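Local coordinates for protein MAU2 chromatid cohesion factor homolog (PDB 4XDN) that forms with SCC2 the complex required for the association of cohesin with chromosomes, and so takes part in sister chromatid cohesion, at residues 330-333 / 334-337; 392-395 / 396-400; 71-74 / 75-79; 32-35 / 36-39. All coordinates share one frame; numbering follows the deposited sequence.

Interaction 1: residues 330-333 / 334-337; sequences VSYI and VNCY. With SO4 (sulfate ion), chain F.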
ATOM      1  N   VAL A 330      -7.339  11.559   2.763  1.00 32.03           N
ATOM      2  CA  VAL A 330      -6.299  11.188   3.717  1.00 30.77           C
ATOM      3  C   VAL A 330      -5.324  12.347   3.902  1.00 31.04           C
ATOM      4  O   VAL A 330      -4.846  12.597   5.011  1.00 33.31           O
ATOM      5  CB  VAL A 330      -5.523   9.932   3.262  1.00 30.60           C
ATOM      6  CG1 VAL A 330      -4.299   9.703   4.139  1.00 29.61           C
ATOM      7  CG2 VAL A 330      -6.421   8.708   3.300  1.00 30.62           C
ATOM      8  N   SER A 331      -5.036  13.049   2.811  1.00 29.13           N
ATOM      9  CA  SER A 331      -4.092  14.159   2.842  1.00 31.71           C
ATOM     10  C   SER A 331      -4.606  15.307   3.705  1.00 32.18           C
ATOM     11  O   SER A 331      -3.820  16.105   4.205  1.00 30.80           O
ATOM     12  CB  SER A 331      -3.808  14.669   1.426  1.00 33.72           C
ATOM     13  OG  SER A 331      -4.748  15.653   1.036  1.00 37.68           O
ATOM     14  N   TYR A 332      -5.923  15.384   3.877  1.00 32.95           N
ATOM     15  CA  TYR A 332      -6.538  16.472   4.633  1.00 36.08           C
ATOM     16  C   TYR A 332      -6.828  16.111   6.091  1.00 36.83           C
ATOM     17  O   TYR A 332      -7.275  16.964   6.860  1.00 37.93           O
ATOM     18  CB  TYR A 332      -7.850  16.907   3.974  1.00 38.08           C
ATOM     19  CG  TYR A 332      -7.725  17.490   2.580  1.00 39.74           C
ATOM     20  CD1 TYR A 332      -6.544  18.072   2.143  1.00 40.08           C
ATOM     21  CD2 TYR A 332      -8.806  17.469   1.710  1.00 40.10           C
ATOM     22  CE1 TYR A 332      -6.444  18.607   0.872  1.00 39.55           C
ATOM     23  CE2 TYR A 332      -8.714  18.002   0.442  1.00 39.44           C
ATOM     24  CZ  TYR A 332      -7.532  18.569   0.026  1.00 38.18           C
ATOM     25  OH  TYR A 332      -7.442  19.098  -1.239  1.00 37.81           O
ATOM     26  N   ILE A 333      -6.594  14.857   6.468  1.00 33.51           N
ATOM     27  CA  ILE A 333      -6.906  14.396   7.822  1.00 34.76           C
ATOM     28  C   ILE A 333      -6.227  15.265   8.873  1.00 36.18           C
ATOM     29  O   ILE A 333      -6.865  15.705   9.831  1.00 36.21           O
ATOM     30  CB  ILE A 333      -6.471  12.932   8.045  1.00 35.44           C
ATOM     31  CG1 ILE A 333      -7.170  11.996   7.054  1.00 34.61           C
ATOM     32  CG2 ILE A 333      -6.748  12.493   9.485  1.00 34.30           C
ATOM     33  CD1 ILE A 333      -8.650  11.802   7.295  1.00 39.11           C
ATOM     34  N   VAL A 334      -4.931  15.507   8.684  1.00 35.80           N
ATOM     35  CA  VAL A 334      -4.129  16.237   9.662  1.00 37.61           C
ATOM     36  C   VAL A 334      -4.670  17.649   9.872  1.00 39.15           C
ATOM     37  O   VAL A 334      -4.560  18.205  10.962  1.00 44.83           O
ATOM     38  CB  VAL A 334      -2.638  16.302   9.230  1.00 47.31           C
ATOM     39  CG1 VAL A 334      -2.467  17.131   7.956  1.00 48.14           C
ATOM     40  CG2 VAL A 334      -1.775  16.848  10.355  1.00 46.75           C
ATOM     41  N   ASN A 335      -5.268  18.219   8.831  1.00 39.14           N
ATOM     42  CA  ASN A 335      -5.868  19.544   8.934  1.00 42.86           C
ATOM     43  C   ASN A 335      -7.021  19.538   9.942  1.00 46.25           C
ATOM     44  O   ASN A 335      -7.136  20.444  10.768  1.00 51.20           O
ATOM     45  CB  ASN A 335      -6.349  20.022   7.564  1.00 42.14           C
ATOM     46  CG  ASN A 335      -5.219  20.171   6.565  1.00 41.34           C
ATOM     47  OD1 ASN A 335      -4.869  19.230   5.852  1.00 37.21           O
ATOM     48  ND2 ASN A 335      -4.644  21.365   6.507  1.00 42.94           N
ATOM     49  N   CYS A 336      -7.880  18.524   9.840  1.00 44.46           N
ATOM     50  CA  CYS A 336      -8.806  18.139  10.914  1.00 42.65           C
ATOM     51  C   CYS A 336      -9.977  19.096  11.171  1.00 44.63           C
ATOM     52  O   CYS A 336     -11.127  18.752  10.912  1.00 45.67           O
ATOM     53  CB  CYS A 336      -8.022  17.954  12.218  1.00 42.97           C
ATOM     54  SG  CYS A 336      -9.013  17.416  13.615  1.00 53.30           S
ATOM     55  N   TYR A 337      -9.689  20.282  11.699  1.00 45.38           N
ATOM     56  CA  TYR A 337     -10.733  21.165  12.225  1.00 48.95           C
ATOM     57  C   TYR A 337     -11.200  22.224  11.224  1.00 51.60           C
ATOM     58  O   TYR A 337     -12.282  22.794  11.374  1.00 51.14           O
ATOM     59  CB  TYR A 337     -10.232  21.858  13.495  1.00 48.86           C
ATOM     60  CG  TYR A 337      -9.051  22.768  13.251  1.00 51.91           C
ATOM     61  CD1 TYR A 337      -7.754  22.270  13.247  1.00 51.39           C
ATOM     62  CD2 TYR A 337      -9.231  24.122  13.014  1.00 54.49           C
ATOM     63  CE1 TYR A 337      -6.674  23.093  13.015  1.00 53.91           C
ATOM     64  CE2 TYR A 337      -8.155  24.953  12.783  1.00 56.68           C
ATOM     65  CZ  TYR A 337      -6.880  24.435  12.786  1.00 57.10           C
ATOM     66  OH  TYR A 337      -5.808  25.263  12.558  1.00 61.05           O
TER
HETATM   67  S   SO4 F 704      -2.158  23.125   4.442  1.00 57.12           S
HETATM   68  O1  SO4 F 704      -3.156  24.165   4.215  1.00 56.18           O
HETATM   69  O2  SO4 F 704      -2.148  22.208   3.306  1.00 58.17           O
HETATM   70  O3  SO4 F 704      -0.841  23.739   4.583  1.00 60.75           O
HETATM   71  O4  SO4 F 704      -2.477  22.390   5.663  1.00 55.67           O
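Y332 and I333 meet N335 and C336 chiefly through backbone atoms, in a turn that follows helix 317-331. Two weak hydrogen bonds converge on the carbonyl of Y332: N335 N reaches Y332 O over 3.1 Å with a bent N-H...O angle of 126°, and C336 N reaches Y332 O over 3.4 Å, straighter at 163°. Side-chain carbons make van der Waals contacts with backbone carbonyl oxygens: V334 CG1 rests 4.1 Å from S331 O, and C336 CB stands 3.5 Å from I333 O. The polar side chain that takes part in the contact is N335. With its CG anti to its own carbonyl carbon (chi1 -62°), OD1 is brought back to 3.4 Å from Y332 CA, while ND2 turns outward and donates to sulfate O4 at 2.5 Å, an unusually short length that leaves the ion's exact placement doubtful. OD1 accepts from K559 NZ, which with K560 N also binds the sulfate, probably an ion from the crystallisation liquor, so both ends of the amide are engaged. Replacing N335 by an alanine would probably leave K559 without this carbonyl acceptor and the sulfate without one of its donors. The ring of Y332 meets F343 edge-to-face, and the buried I333 packs on S344 and E393. This is a tight interhelical turn linking helix 317-331 to helix 339-360 in a largely helical chain.

Interaction 2: residues 392-395 / 396-400; sequences WEQT and LLKGA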
ATOM      1  N   TRP A 392      -9.377   8.198  13.110  1.00 31.83           N
ATOM      2  CA  TRP A 392      -8.154   8.963  13.304  1.00 30.25           C
ATOM      3  C   TRP A 392      -8.436  10.459  13.319  1.00 30.33           C
ATOM      4  O   TRP A 392      -7.913  11.186  14.165  1.00 29.97           O
ATOM      5  CB  TRP A 392      -7.122   8.648  12.223  1.00 30.06           C
ATOM      6  CG  TRP A 392      -5.760   9.130  12.611  1.00 27.95           C
ATOM      7  CD1 TRP A 392      -5.242  10.376  12.411  1.00 26.89           C
ATOM      8  CD2 TRP A 392      -4.748   8.379  13.291  1.00 26.94           C
ATOM      9  NE1 TRP A 392      -3.967  10.447  12.919  1.00 27.26           N
ATOM     10  CE2 TRP A 392      -3.640   9.234  13.465  1.00 26.00           C
ATOM     11  CE3 TRP A 392      -4.669   7.067  13.769  1.00 27.19           C
ATOM     12  CZ2 TRP A 392      -2.468   8.817  14.092  1.00 24.62           C
ATOM     13  CZ3 TRP A 392      -3.502   6.656  14.391  1.00 26.38           C
ATOM     14  CH2 TRP A 392      -2.419   7.530  14.548  1.00 24.28           C
ATOM     15  N   GLU A 393      -9.264  10.922  12.387  1.00 29.10           N
ATOM     16  CA  GLU A 393      -9.562  12.345  12.307  1.00 32.76           C
ATOM     17  C   GLU A 393     -10.335  12.805  13.543  1.00 33.39           C
ATOM     18  O   GLU A 393     -10.146  13.923  14.015  1.00 32.69           O
ATOM     19  CB  GLU A 393     -10.357  12.675  11.041  1.00 34.16           C
ATOM     20  CG  GLU A 393     -10.497  14.177  10.820  1.00 37.41           C
ATOM     21  CD  GLU A 393     -11.236  14.536   9.547  1.00 41.03           C
ATOM     22  OE1 GLU A 393     -11.856  13.640   8.935  1.00 42.66           O
ATOM     23  OE2 GLU A 393     -11.193  15.724   9.162  1.00 43.32           O
ATOM     24  N   GLN A 394     -11.201  11.939  14.061  1.00 37.22           N
ATOM     25  CA  GLN A 394     -11.951  12.244  15.276  1.00 40.70           C
ATOM     26  C   GLN A 394     -11.019  12.335  16.476  1.00 36.70           C
ATOM     27  O   GLN A 394     -11.194  13.194  17.343  1.00 33.88           O
ATOM     28  CB  GLN A 394     -13.028  11.186  15.529  1.00 45.34           C
ATOM     29  CG  GLN A 394     -14.365  11.490  14.871  1.00 50.09           C
ATOM     30  CD  GLN A 394     -15.018  12.749  15.413  1.00 52.93           C
ATOM     31  OE1 GLN A 394     -15.467  13.606  14.651  1.00 54.75           O
ATOM     32  NE2 GLN A 394     -15.080  12.863  16.735  1.00 53.57           N
ATOM     33  N   THR A 395     -10.031  11.447  16.521  1.00 34.71           N
ATOM     34  CA  THR A 395      -9.051  11.443  17.599  1.00 34.92           C
ATOM     35  C   THR A 395      -8.258  12.743  17.606  1.00 34.67           C
ATOM     36  O   THR A 395      -8.013  13.325  18.665  1.00 34.80           O
ATOM     37  CB  THR A 395      -8.082  10.245  17.477  1.00 34.40           C
ATOM     38  OG1 THR A 395      -8.821   9.021  17.552  1.00 33.96           O
ATOM     39  CG2 THR A 395      -7.042  10.263  18.590  1.00 33.82           C
ATOM     40  N   LEU A 396      -7.862  13.195  16.422  1.00 34.65           N
ATOM     41  CA  LEU A 396      -7.177  14.475  16.283  1.00 35.71           C
ATOM     42  C   LEU A 396      -8.069  15.620  16.746  1.00 35.26           C
ATOM     43  O   LEU A 396      -7.615  16.544  17.420  1.00 36.13           O
ATOM     44  CB  LEU A 396      -6.757  14.706  14.832  1.00 38.32           C
ATOM     45  CG  LEU A 396      -5.294  14.439  14.480  1.00 42.41           C
ATOM     46  CD1 LEU A 396      -5.110  14.487  12.974  1.00 44.27           C
ATOM     47  CD2 LEU A 396      -4.385  15.449  15.162  1.00 44.18           C
ATOM     48  N   LEU A 397      -9.344  15.551  16.377  1.00 34.51           N
ATOM     49  CA  LEU A 397     -10.284  16.628  16.664  1.00 35.78           C
ATOM     50  C   LEU A 397     -10.639  16.699  18.145  1.00 35.02           C
ATOM     51  O   LEU A 397     -10.689  17.785  18.720  1.00 36.19           O
ATOM     52  CB  LEU A 397     -11.560  16.453  15.833  1.00 37.55           C
ATOM     53  CG  LEU A 397     -12.646  17.516  16.027  1.00 41.45           C
ATOM     54  CD1 LEU A 397     -12.157  18.887  15.580  1.00 40.80           C
ATOM     55  CD2 LEU A 397     -13.920  17.124  15.281  1.00 43.61           C
ATOM     56  N   LYS A 398     -10.874  15.542  18.759  1.00 32.68           N
ATOM     57  CA  LYS A 398     -11.440  15.486  20.107  1.00 35.96           C
ATOM     58  C   LYS A 398     -10.408  15.204  21.199  1.00 36.18           C
ATOM     59  O   LYS A 398     -10.641  15.507  22.370  1.00 36.80           O
ATOM     60  CB  LYS A 398     -12.538  14.420  20.164  1.00 38.52           C
ATOM     61  CG  LYS A 398     -13.709  14.682  19.225  1.00 43.14           C
ATOM     62  CD  LYS A 398     -14.330  16.042  19.493  1.00 50.26           C
ATOM     63  CE  LYS A 398     -15.719  16.161  18.891  1.00 55.92           C
ATOM     64  NZ  LYS A 398     -16.381  17.432  19.306  1.00 59.64           N
ATOM     65  N   GLY A 399      -9.275  14.621  20.824  1.00 34.46           N
ATOM     66  CA  GLY A 399      -8.261  14.261  21.798  1.00 34.12           C
ATOM     67  C   GLY A 399      -8.688  13.065  22.628  1.00 35.19           C
ATOM     68  O   GLY A 399      -8.476  13.025  23.840  1.00 38.12           O
ATOM     69  N   ALA A 400      -9.301  12.091  21.964  1.00 35.35           N
ATOM     70  CA  ALA A 400      -9.730  10.853  22.604  1.00 38.84           C
ATOM     71  C   ALA A 400      -9.933   9.779  21.543  1.00 41.88           C
ATOM     72  O   ALA A 400     -10.100  10.094  20.367  1.00 39.72           O
ATOM     73  CB  ALA A 400     -11.009  11.069  23.395  1.00 41.65           C
TER
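Q394 O accepts K398 N at 2.8 Å, among the shortest polar bonds in the last turn of helix 369-398. T395 O takes G399 N at the same length, but the N-H...O angle narrows to 141° as the helix ends. G399 leaves helical geometry with a positive phi of 73°, a conformation that favours glycine, and the chain then turns so that A400 O comes back to T395 CA in a C-H...O contact of 3.3 Å. The bent chain of Q394 runs beside K398, its NE2 3.4 Å from K398 CG, and Q394 OE1 lies 3.9 Å from L397 CD2. W392 and L396 make the apolar part of the contact: their side chains cross at a slant, with W392 CD1 4.2 Å from L396 CD1. Helix 415-426 packs on the same indole. Backbone bonds therefore hold this helix end together, while its buried polar side-chain groups are satisfied in three different ways: E393 by a salt bridge with R345 of helix 339-360, W392 NE1 by the backbone of a chain of another protein, and T395 OG1 within its own helix, by V391 O.

Interaction 3: residues 71-74 / 75-79; sequences QLLK and TKCTL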
ATOM      1  N   GLN A  71      -7.648 -32.128 -20.831  1.00 31.78           N
ATOM      2  CA  GLN A  71      -6.823 -33.291 -20.527  1.00 33.71           C
ATOM      3  C   GLN A  71      -7.133 -34.423 -21.495  1.00 37.08           C
ATOM      4  O   GLN A  71      -6.255 -35.202 -21.871  1.00 35.01           O
ATOM      5  CB  GLN A  71      -7.046 -33.745 -19.084  1.00 33.05           C
ATOM      6  CG  GLN A  71      -6.437 -32.808 -18.063  1.00 35.32           C
ATOM      7  CD  GLN A  71      -6.715 -33.217 -16.629  1.00 36.28           C
ATOM      8  OE1 GLN A  71      -7.780 -33.745 -16.312  1.00 38.38           O
ATOM      9  NE2 GLN A  71      -5.750 -32.972 -15.751  1.00 36.01           N
ATOM     10  N   LEU A  72      -8.396 -34.494 -21.897  1.00 37.95           N
ATOM     11  CA  LEU A  72      -8.851 -35.489 -22.853  1.00 39.74           C
ATOM     12  C   LEU A  72      -8.080 -35.360 -24.163  1.00 36.76           C
ATOM     13  O   LEU A  72      -7.662 -36.358 -24.747  1.00 36.26           O
ATOM     14  CB  LEU A  72     -10.352 -35.326 -23.095  1.00 43.58           C
ATOM     15  CG  LEU A  72     -11.225 -36.561 -23.317  1.00 51.25           C
ATOM     16  CD1 LEU A  72     -11.032 -37.618 -22.237  1.00 54.37           C
ATOM     17  CD2 LEU A  72     -12.674 -36.111 -23.360  1.00 51.80           C
ATOM     18  N   LEU A  73      -7.883 -34.123 -24.610  1.00 34.15           N
ATOM     19  CA  LEU A  73      -7.156 -33.859 -25.843  1.00 36.02           C
ATOM     20  C   LEU A  73      -5.701 -34.299 -25.736  1.00 38.99           C
ATOM     21  O   LEU A  73      -5.166 -34.919 -26.652  1.00 40.13           O
ATOM     22  CB  LEU A  73      -7.223 -32.369 -26.197  1.00 34.65           C
ATOM     23  CG  LEU A  73      -8.587 -31.838 -26.641  1.00 33.50           C
ATOM     24  CD1 LEU A  73      -8.561 -30.322 -26.770  1.00 30.60           C
ATOM     25  CD2 LEU A  73      -9.012 -32.477 -27.957  1.00 33.85           C
ATOM     26  N   LYS A  74      -5.066 -33.981 -24.614  1.00 39.06           N
ATOM     27  CA  LYS A  74      -3.648 -34.266 -24.434  1.00 43.30           C
ATOM     28  C   LYS A  74      -3.342 -35.757 -24.296  1.00 45.73           C
ATOM     29  O   LYS A  74      -2.241 -36.198 -24.629  1.00 45.79           O
ATOM     30  CB  LYS A  74      -3.115 -33.524 -23.209  1.00 43.92           C
ATOM     31  CG  LYS A  74      -2.852 -32.045 -23.452  1.00 44.61           C
ATOM     32  CD  LYS A  74      -2.175 -31.379 -22.264  1.00 44.65           C
ATOM     33  CE  LYS A  74      -0.754 -31.889 -22.038  1.00 44.97           C
ATOM     34  NZ  LYS A  74       0.126 -31.699 -23.223  1.00 46.00           N
ATOM     35  N   THR A  75      -4.314 -36.528 -23.815  1.00 46.56           N
ATOM     36  CA  THR A  75      -4.085 -37.935 -23.486  1.00 48.58           C
ATOM     37  C   THR A  75      -4.620 -38.909 -24.536  1.00 45.72           C
ATOM     38  O   THR A  75      -4.110 -40.021 -24.666  1.00 46.65           O
ATOM     39  CB  THR A  75      -4.727 -38.292 -22.135  1.00 51.92           C
ATOM     40  OG1 THR A  75      -6.124 -37.977 -22.168  1.00 53.16           O
ATOM     41  CG2 THR A  75      -4.061 -37.522 -21.010  1.00 52.82           C
ATOM     42  N   LYS A  76      -5.642 -38.493 -25.278  1.00 43.93           N
ATOM     43  CA  LYS A  76      -6.335 -39.386 -26.205  1.00 46.13           C
ATOM     44  C   LYS A  76      -6.131 -39.002 -27.668  1.00 44.86           C
ATOM     45  O   LYS A  76      -6.617 -39.695 -28.562  1.00 47.56           O
ATOM     46  CB  LYS A  76      -7.835 -39.407 -25.892  1.00 50.57           C
ATOM     47  CG  LYS A  76      -8.180 -39.983 -24.524  1.00 56.24           C
ATOM     48  CD  LYS A  76      -7.937 -41.485 -24.468  1.00 64.27           C
ATOM     49  CE  LYS A  76      -8.381 -42.077 -23.139  1.00 69.37           C
ATOM     50  NZ  LYS A  76      -7.612 -41.523 -21.989  1.00 71.44           N
ATOM     51  N   CYS A  77      -5.417 -37.906 -27.912  1.00 41.52           N
ATOM     52  CA  CYS A  77      -5.181 -37.440 -29.276  1.00 40.87           C
ATOM     53  C   CYS A  77      -3.703 -37.207 -29.550  1.00 40.96           C
ATOM     54  O   CYS A  77      -2.905 -37.019 -28.632  1.00 39.68           O
ATOM     55  CB  CYS A  77      -5.952 -36.146 -29.548  1.00 39.56           C
ATOM     56  SG  CYS A  77      -7.710 -36.240 -29.193  1.00 44.50           S
ATOM     57  N   THR A  78      -3.356 -37.225 -30.833  1.00 39.94           N
ATOM     58  CA  THR A  78      -2.024 -36.860 -31.288  1.00 41.44           C
ATOM     59  C   THR A  78      -2.039 -35.401 -31.724  1.00 41.83           C
ATOM     60  O   THR A  78      -2.454 -35.081 -32.838  1.00 42.62           O
ATOM     61  CB  THR A  78      -1.558 -37.746 -32.455  1.00 43.23           C
ATOM     62  OG1 THR A  78      -1.664 -39.126 -32.082  1.00 45.20           O
ATOM     63  CG2 THR A  78      -0.117 -37.425 -32.832  1.00 43.39           C
ATOM     64  N   LEU A  79      -1.594 -34.519 -30.834  1.00 42.07           N
ATOM     65  CA  LEU A  79      -1.581 -33.089 -31.111  1.00 41.90           C
ATOM     66  C   LEU A  79      -0.245 -32.659 -31.697  1.00 42.13           C
ATOM     67  O   LEU A  79       0.804 -33.180 -31.319  1.00 42.03           O
ATOM     68  CB  LEU A  79      -1.866 -32.295 -29.833  1.00 42.21           C
ATOM     69  CG  LEU A  79      -3.144 -32.653 -29.072  1.00 44.16           C
ATOM     70  CD1 LEU A  79      -3.295 -31.761 -27.849  1.00 44.11           C
ATOM     71  CD2 LEU A  79      -4.369 -32.547 -29.968  1.00 44.16           C
TER
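T75, C77 and L79 close back on Q71 and L73 in a local C-terminal contact, where helix 53-76 gives way to the loop leading to helix 81-98. The evidence is the loosening of the helical bonds: K76 N still reaches L72 O at 3.0 Å, but C77 N to L73 O is weak at 3.3 Å, and C77 has left helical backbone angles. A side chain helps here. T75 OG1, set between its backbone N and carbonyl carbon (chi1 56°), donates to Q71 O at 2.8 Å, to which T75 N also bonds weakly. Beyond the last turn L79 points back at the helix, its CD1 3.9 Å from L73 O and 4.3 Å from L73 CB, while C77 SG sits 4.2 Å from L73 CD2. An alanine at L79 would probably open a gap beside L73, where CD1 now touches O and CB, and leave the returning loop less firmly tied to the helix. L73 itself packs on I29, V32 and Y33 of helix 29-45, and K74 NZ makes a salt bridge with D84. A chain of another protein packs on L72, K76, C77 and L79. The whole forms the C-terminal end of helix 53-76, with L79 folding back as a hydrophobic contact before helix 81-98.

Interaction 4: residues 32-35 / 36-39; sequences VYHL and AQEY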
ATOM      1  N   VAL A  32     -14.518 -31.232 -29.045  1.00 31.22           N
ATOM      2  CA  VAL A  32     -14.030 -31.387 -27.679  1.00 32.28           C
ATOM      3  C   VAL A  32     -13.330 -30.112 -27.229  1.00 32.52           C
ATOM      4  O   VAL A  32     -13.508 -29.657 -26.098  1.00 27.87           O
ATOM      5  CB  VAL A  32     -13.060 -32.578 -27.555  1.00 34.62           C
ATOM      6  CG1 VAL A  32     -12.443 -32.642 -26.160  1.00 34.01           C
ATOM      7  CG2 VAL A  32     -13.779 -33.877 -27.873  1.00 35.99           C
ATOM      8  N   TYR A  33     -12.532 -29.545 -28.130  1.00 34.06           N
ATOM      9  CA  TYR A  33     -11.797 -28.319 -27.852  1.00 31.76           C
ATOM     10  C   TYR A  33     -12.746 -27.160 -27.570  1.00 31.04           C
ATOM     11  O   TYR A  33     -12.548 -26.408 -26.616  1.00 30.98           O
ATOM     12  CB  TYR A  33     -10.875 -27.976 -29.026  1.00 30.11           C
ATOM     13  CG  TYR A  33     -10.153 -26.658 -28.877  1.00 29.59           C
ATOM     14  CD1 TYR A  33      -9.231 -26.459 -27.855  1.00 32.49           C
ATOM     15  CD2 TYR A  33     -10.382 -25.614 -29.765  1.00 29.55           C
ATOM     16  CE1 TYR A  33      -8.564 -25.253 -27.715  1.00 32.10           C
ATOM     17  CE2 TYR A  33      -9.720 -24.404 -29.635  1.00 32.54           C
ATOM     18  CZ  TYR A  33      -8.812 -24.230 -28.609  1.00 33.71           C
ATOM     19  OH  TYR A  33      -8.153 -23.030 -28.478  1.00 36.12           O
ATOM     20  N   HIS A  34     -13.778 -27.023 -28.397  1.00 29.01           N
ATOM     21  CA  HIS A  34     -14.744 -25.941 -28.236  1.00 32.32           C
ATOM     22  C   HIS A  34     -15.608 -26.130 -26.993  1.00 31.90           C
ATOM     23  O   HIS A  34     -16.049 -25.154 -26.391  1.00 34.35           O
ATOM     24  CB  HIS A  34     -15.630 -25.822 -29.479  1.00 33.67           C
ATOM     25  CG  HIS A  34     -14.894 -25.373 -30.701  1.00 37.59           C
ATOM     26  ND1 HIS A  34     -13.635 -24.798 -30.644  1.00 38.27           N
ATOM     27  CD2 HIS A  34     -15.217 -25.418 -32.014  1.00 38.34           C
ATOM     28  CE1 HIS A  34     -13.223 -24.512 -31.861  1.00 40.03           C
ATOM     29  NE2 HIS A  34     -14.174 -24.867 -32.715  1.00 39.99           N
ATOM     30  N   LEU A  35     -15.851 -27.381 -26.611  1.00 29.52           N
ATOM     31  CA  LEU A  35     -16.588 -27.664 -25.386  1.00 29.33           C
ATOM     32  C   LEU A  35     -15.787 -27.229 -24.166  1.00 29.66           C
ATOM     33  O   LEU A  35     -16.333 -26.636 -23.234  1.00 30.34           O
ATOM     34  CB  LEU A  35     -16.931 -29.151 -25.284  1.00 28.82           C
ATOM     35  CG  LEU A  35     -18.149 -29.622 -26.078  1.00 29.48           C
ATOM     36  CD1 LEU A  35     -18.205 -31.139 -26.101  1.00 28.77           C
ATOM     37  CD2 LEU A  35     -19.432 -29.049 -25.495  1.00 31.23           C
ATOM     38  N   ALA A  36     -14.493 -27.537 -24.176  1.00 30.22           N
ATOM     39  CA  ALA A  36     -13.594 -27.109 -23.112  1.00 29.73           C
ATOM     40  C   ALA A  36     -13.622 -25.592 -22.983  1.00 28.36           C
ATOM     41  O   ALA A  36     -13.588 -25.052 -21.879  1.00 29.82           O
ATOM     42  CB  ALA A  36     -12.176 -27.592 -23.383  1.00 30.28           C
ATOM     43  N   GLN A  37     -13.688 -24.912 -24.123  1.00 27.13           N
ATOM     44  CA  GLN A  37     -13.763 -23.458 -24.141  1.00 29.50           C
ATOM     45  C   GLN A  37     -15.130 -22.967 -23.671  1.00 32.18           C
ATOM     46  O   GLN A  37     -15.217 -21.982 -22.935  1.00 34.62           O
ATOM     47  CB  GLN A  37     -13.470 -22.924 -25.545  1.00 28.61           C
ATOM     48  CG  GLN A  37     -12.017 -23.082 -25.977  1.00 30.57           C
ATOM     49  CD  GLN A  37     -11.715 -22.383 -27.289  1.00 34.06           C
ATOM     50  OE1 GLN A  37     -12.535 -22.380 -28.207  1.00 37.28           O
ATOM     51  NE2 GLN A  37     -10.535 -21.782 -27.382  1.00 36.44           N
ATOM     52  N   GLU A  38     -16.193 -23.652 -24.091  1.00 30.32           N
ATOM     53  CA  GLU A  38     -17.547 -23.240 -23.728  1.00 29.80           C
ATOM     54  C   GLU A  38     -17.763 -23.348 -22.223  1.00 29.57           C
ATOM     55  O   GLU A  38     -18.296 -22.428 -21.603  1.00 26.48           O
ATOM     56  CB  GLU A  38     -18.600 -24.078 -24.468  1.00 31.98           C
ATOM     57  CG  GLU A  38     -20.031 -23.789 -24.021  1.00 34.00           C
ATOM     58  CD  GLU A  38     -21.088 -24.425 -24.910  1.00 36.04           C
ATOM     59  OE1 GLU A  38     -20.778 -25.412 -25.610  1.00 33.94           O
ATOM     60  OE2 GLU A  38     -22.236 -23.932 -24.906  1.00 38.44           O
ATOM     61  N   TYR A  39     -17.351 -24.472 -21.641  1.00 30.01           N
ATOM     62  CA  TYR A  39     -17.485 -24.679 -20.202  1.00 30.84           C
ATOM     63  C   TYR A  39     -16.745 -23.589 -19.424  1.00 29.42           C
ATOM     64  O   TYR A  39     -17.251 -23.070 -18.428  1.00 24.95           O
ATOM     65  CB  TYR A  39     -16.952 -26.059 -19.804  1.00 30.47           C
ATOM     66  CG  TYR A  39     -17.834 -27.218 -20.216  1.00 31.25           C
ATOM     67  CD1 TYR A  39     -19.199 -27.205 -19.960  1.00 30.66           C
ATOM     68  CD2 TYR A  39     -17.299 -28.327 -20.861  1.00 31.46           C
ATOM     69  CE1 TYR A  39     -20.006 -28.262 -20.334  1.00 32.40           C
ATOM     70  CE2 TYR A  39     -18.099 -29.390 -21.240  1.00 30.66           C
ATOM     71  CZ  TYR A  39     -19.450 -29.353 -20.975  1.00 32.39           C
ATOM     72  OH  TYR A  39     -20.250 -30.411 -21.349  1.00 29.81           O
TER
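About two turns of helix 29-45, mostly buried, in the first helix of this largely helical fold, bring Y33 against Q37 and L35 against Y39. The main chain is regular: Y39 N bonds to L35 O at 2.9 Å with an almost straight N-H...O angle of 174°, and E38 N to H34 O at 2.8 Å. The amide of Q37 lies over one face of the Y33 ring, its plane tilted 38° from that of the ring, with Q37 CD 3.7 Å from Y33 CZ. Y33 OH and Q37 NE2 approach to 2.9 Å without a hydrogen bond between them. Both instead bind E90, the hydroxyl at OE2 and the amide at OE1, so that one carboxylate bridges the two groups and probably helps hold the amide over the ring. Q37 OE1 also comes 3.6 Å from H34 ND1, whose side chain runs alongside. The Y39 ring, CG anti to its carbonyl carbon (chi1 -73°), leans on the L35 backbone, CD2 3.1 Å from L35 O, and its CE2 lies 4.2 Å from L35 CB. Y39 OH and E38 OE1 hydrogen-bond to a chain of another protein, which also meets Y33 edge-to-face. L35, A36 and Y39 pack against helix 53-76, and V32 and L35 also touch L27 of strand 26-28.

How the interactions relate
The four contacts form two pairs at opposite sides of the chain's centre, the centres of interactions 1 and 3 lying about 62 Å apart. Interactions 3 and 4 lie on consecutive helices, 53-76 and 29-45, and touch where L73 packs on V32 and Y33. Interactions 1 and 2 meet where C336 packs on L396 and L397, so that the loop packs against the end of helix 369-398. Interactions 1 and 4 are buried overall, though H34 is exposed, while 2 and 3 are partly buried. Chemistry follows place: mid-helix 32-39 has regular backbone bonds, the ends weaken or turn, and the backbone bonds closing the 330-337 turn are weak, its amide reaching outward to K559 and the sulfate. All four border a chain of another protein, consistent with bound SCC2.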